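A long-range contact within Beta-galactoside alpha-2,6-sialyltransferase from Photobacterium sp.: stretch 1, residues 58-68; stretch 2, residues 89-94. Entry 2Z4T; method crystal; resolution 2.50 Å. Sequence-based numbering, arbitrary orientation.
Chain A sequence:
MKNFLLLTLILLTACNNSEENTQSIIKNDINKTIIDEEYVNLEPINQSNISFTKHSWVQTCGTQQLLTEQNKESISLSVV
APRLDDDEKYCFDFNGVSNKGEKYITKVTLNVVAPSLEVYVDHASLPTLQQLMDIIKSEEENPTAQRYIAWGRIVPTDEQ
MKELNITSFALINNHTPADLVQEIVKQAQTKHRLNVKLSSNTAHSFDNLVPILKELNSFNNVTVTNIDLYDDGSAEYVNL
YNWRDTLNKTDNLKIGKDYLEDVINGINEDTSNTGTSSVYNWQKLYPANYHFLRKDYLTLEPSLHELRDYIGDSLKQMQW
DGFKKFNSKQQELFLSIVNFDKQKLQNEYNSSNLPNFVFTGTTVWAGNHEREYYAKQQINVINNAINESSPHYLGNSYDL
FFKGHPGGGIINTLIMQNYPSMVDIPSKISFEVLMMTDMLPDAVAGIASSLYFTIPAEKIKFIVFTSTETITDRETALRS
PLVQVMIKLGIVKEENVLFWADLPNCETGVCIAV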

# COMPACT_ATOMS: atom_id res chain seq x y z
N VAL A 58 39.07 21.00 5.81
CA VAL A 58 39.80 19.95 6.50
C VAL A 58 38.89 18.79 6.85
O VAL A 58 37.84 18.96 7.48
CB VAL A 58 40.50 20.47 7.77
CG1 VAL A 58 41.17 19.31 8.52
CG2 VAL A 58 41.52 21.54 7.43
N GLN A 59 39.28 17.59 6.43
CA GLN A 59 38.56 16.41 6.88
C GLN A 59 38.91 16.16 8.33
O GLN A 59 40.08 16.10 8.72
CB GLN A 59 38.84 15.19 6.03
CG GLN A 59 37.95 14.04 6.43
CD GLN A 59 38.16 12.81 5.60
OE1 GLN A 59 38.02 11.69 6.09
NE2 GLN A 59 38.50 13.01 4.33
N THR A 60 37.88 16.00 9.11
CA THR A 60 37.97 16.15 10.53
C THR A 60 37.50 14.89 11.27
O THR A 60 37.83 14.67 12.42
CB THR A 60 37.26 17.48 10.85
OG1 THR A 60 38.26 18.45 11.22
CG2 THR A 60 36.24 17.35 11.90
N CYS A 61 36.76 14.04 10.56
CA CYS A 61 36.45 12.73 11.07
C CYS A 61 36.11 11.85 9.87
O CYS A 61 35.82 12.36 8.80
CB CYS A 61 35.29 12.78 12.07
SG CYS A 61 33.66 12.64 11.34
N GLY A 62 36.16 10.54 10.06
CA GLY A 62 35.90 9.59 8.99
C GLY A 62 37.16 8.83 8.66
O GLY A 62 38.26 9.38 8.71
N THR A 63 37.03 7.56 8.33
CA THR A 63 38.23 6.78 8.14
C THR A 63 38.88 6.92 6.74
O THR A 63 40.06 7.17 6.66
CB THR A 63 38.12 5.32 8.71
OG1 THR A 63 38.47 4.37 7.71
CG2 THR A 63 36.77 5.03 9.21
N GLN A 64 38.12 6.78 5.66
CA GLN A 64 38.69 6.99 4.33
C GLN A 64 38.94 8.48 4.07
O GLN A 64 38.13 9.32 4.45
CB GLN A 64 37.83 6.37 3.24
CG GLN A 64 38.10 4.88 3.04
CD GLN A 64 37.16 4.23 2.02
OE1 GLN A 64 37.07 4.68 0.87
NE2 GLN A 64 36.46 3.17 2.43
N GLN A 65 40.06 8.79 3.43
CA GLN A 65 40.43 10.16 3.09
C GLN A 65 39.72 10.60 1.82
O GLN A 65 39.89 10.00 0.77
CB GLN A 65 41.94 10.24 2.92
CG GLN A 65 42.68 10.26 4.20
CD GLN A 65 42.59 11.62 4.85
OE1 GLN A 65 43.09 12.61 4.31
NE2 GLN A 65 41.95 11.70 6.01
N LEU A 66 38.94 11.67 1.90
CA LEU A 66 38.07 12.07 0.79
C LEU A 66 38.49 13.36 0.10
O LEU A 66 38.05 13.65 -1.03
CB LEU A 66 36.61 12.21 1.25
CG LEU A 66 35.91 11.09 1.99
CD1 LEU A 66 34.42 11.41 2.07
CD2 LEU A 66 36.13 9.73 1.34
N LEU A 67 39.33 14.15 0.78
CA LEU A 67 39.75 15.46 0.27
C LEU A 67 41.07 15.40 -0.53
O LEU A 67 42.16 15.24 0.03
CB LEU A 67 39.85 16.44 1.43
CG LEU A 67 39.06 17.72 1.32
CD1 LEU A 67 37.67 17.48 0.76
CD2 LEU A 67 38.97 18.32 2.71
N THR A 68 40.96 15.55 -1.85
CA THR A 68 42.07 15.21 -2.76
C THR A 68 42.96 16.39 -3.22
O THR A 68 43.41 16.41 -4.37
CB THR A 68 41.55 14.39 -4.02
OG1 THR A 68 40.58 15.16 -4.75
CG2 THR A 68 40.92 13.03 -3.60
N LYS A 89 29.86 8.18 9.46
CA LYS A 89 29.86 9.64 9.39
C LYS A 89 31.23 10.19 9.01
O LYS A 89 32.26 9.70 9.49
CB LYS A 89 29.36 10.26 10.72
CG LYS A 89 27.84 9.95 10.96
CD LYS A 89 27.27 10.50 12.28
CE LYS A 89 25.83 10.00 12.54
NZ LYS A 89 25.79 8.52 12.68
N TYR A 90 31.22 11.20 8.13
CA TYR A 90 32.43 11.92 7.72
C TYR A 90 32.26 13.41 8.06
O TYR A 90 31.18 13.96 7.87
CB TYR A 90 32.72 11.68 6.22
CG TYR A 90 33.37 10.34 5.98
CD1 TYR A 90 32.62 9.18 5.99
CD2 TYR A 90 34.76 10.24 5.82
CE1 TYR A 90 33.23 7.93 5.83
CE2 TYR A 90 35.37 9.01 5.65
CZ TYR A 90 34.61 7.86 5.66
OH TYR A 90 35.22 6.65 5.50
N CYS A 91 33.32 14.03 8.57
CA CYS A 91 33.28 15.43 8.98
C CYS A 91 34.28 16.30 8.21
O CYS A 91 35.41 15.88 7.95
CB CYS A 91 33.64 15.57 10.45
SG CYS A 91 32.78 14.49 11.58
N PHE A 92 33.85 17.52 7.90
CA PHE A 92 34.67 18.50 7.19
C PHE A 92 34.47 19.87 7.83
O PHE A 92 33.33 20.32 8.02
CB PHE A 92 34.32 18.52 5.70
CG PHE A 92 34.49 17.19 5.03
CD1 PHE A 92 33.43 16.30 4.95
CD2 PHE A 92 35.73 16.79 4.54
CE1 PHE A 92 33.58 15.04 4.35
CE2 PHE A 92 35.90 15.53 3.95
CZ PHE A 92 34.82 14.66 3.86
N ASP A 93 35.57 20.53 8.17
CA ASP A 93 35.49 21.85 8.78
C ASP A 93 35.99 22.90 7.83
O ASP A 93 37.15 22.86 7.42
CB ASP A 93 36.35 21.90 10.05
CG ASP A 93 35.89 20.94 11.12
OD1 ASP A 93 36.34 21.11 12.27
OD2 ASP A 93 35.10 20.01 10.82
N PHE A 94 35.13 23.86 7.49
CA PHE A 94 35.53 25.01 6.66
C PHE A 94 35.89 26.21 7.54
O PHE A 94 35.14 26.55 8.46
CB PHE A 94 34.39 25.40 5.70
CG PHE A 94 34.57 26.74 5.02
CD1 PHE A 94 35.27 26.84 3.83
CD2 PHE A 94 34.00 27.90 5.56
CE1 PHE A 94 35.43 28.09 3.19
CE2 PHE A 94 34.16 29.15 4.93
CZ PHE A 94 34.87 29.24 3.75

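Residues 58-61 and 89-94 pair as antiparallel strands, and the chain after Cys-61 loops back over the second strand. Together the two stretches bury 623 Å². Tyr-90 and Phe-92 cover the most surface.

Tyr-90 anchors the loop. Gly-62 CA lies over one face of the Tyr-90 ring, 3.7 Å from the ring centroid, in a CH-pi contact. Glycine suits this place twice over: a CB would clash with Tyr-90 CD2, and the backbone angles of Gly-62 would jam it against the preceding carbonyl. The far end of the ring carries the hydroxyl, and Gln-64 N donates a hydrogen bond to Tyr-90 OH at 2.9 Å. A tyrosine thus offers a flat surface to the glycine and an acceptor to the loop backbone.

Phe-92 is buried, and its side chain is apolar. Leu-66 CD1 meets the ring edge, 3.7 Å from Phe-92 CZ, and also lies 3.9 Å from Tyr-90 CD2. One leucine methyl therefore touches both aromatic rings. Leu-67 CD2 adds a contact at 4.0 Å to Phe-92 CD2. Gln-59 lies on the same sheet face as Phe-92, and its CG is 3.5 Å from Phe-92 CE2.

Backbone hydrogen bonds set the register. Val-58 N donates to Asp-93 O at 3.1 Å, and Asp-93 N returns one to Val-58 O at 2.8 Å. A beta bulge follows between Gln-59 and Cys-61. Here Cys-91 O accepts from Thr-60 N at 2.7 Å and, weakly, from Cys-61 N at 3.5 Å. Cys-91 N donates to Cys-61 O at 3.0 Å.

The bulge leaves Cys-61 and Cys-91 paired, with their side chains on one sheet face. Their SG atoms, Cys-61 SG and Cys-91 SG, are 2.1 Å apart in a disulfide, a covalent tie across the strands.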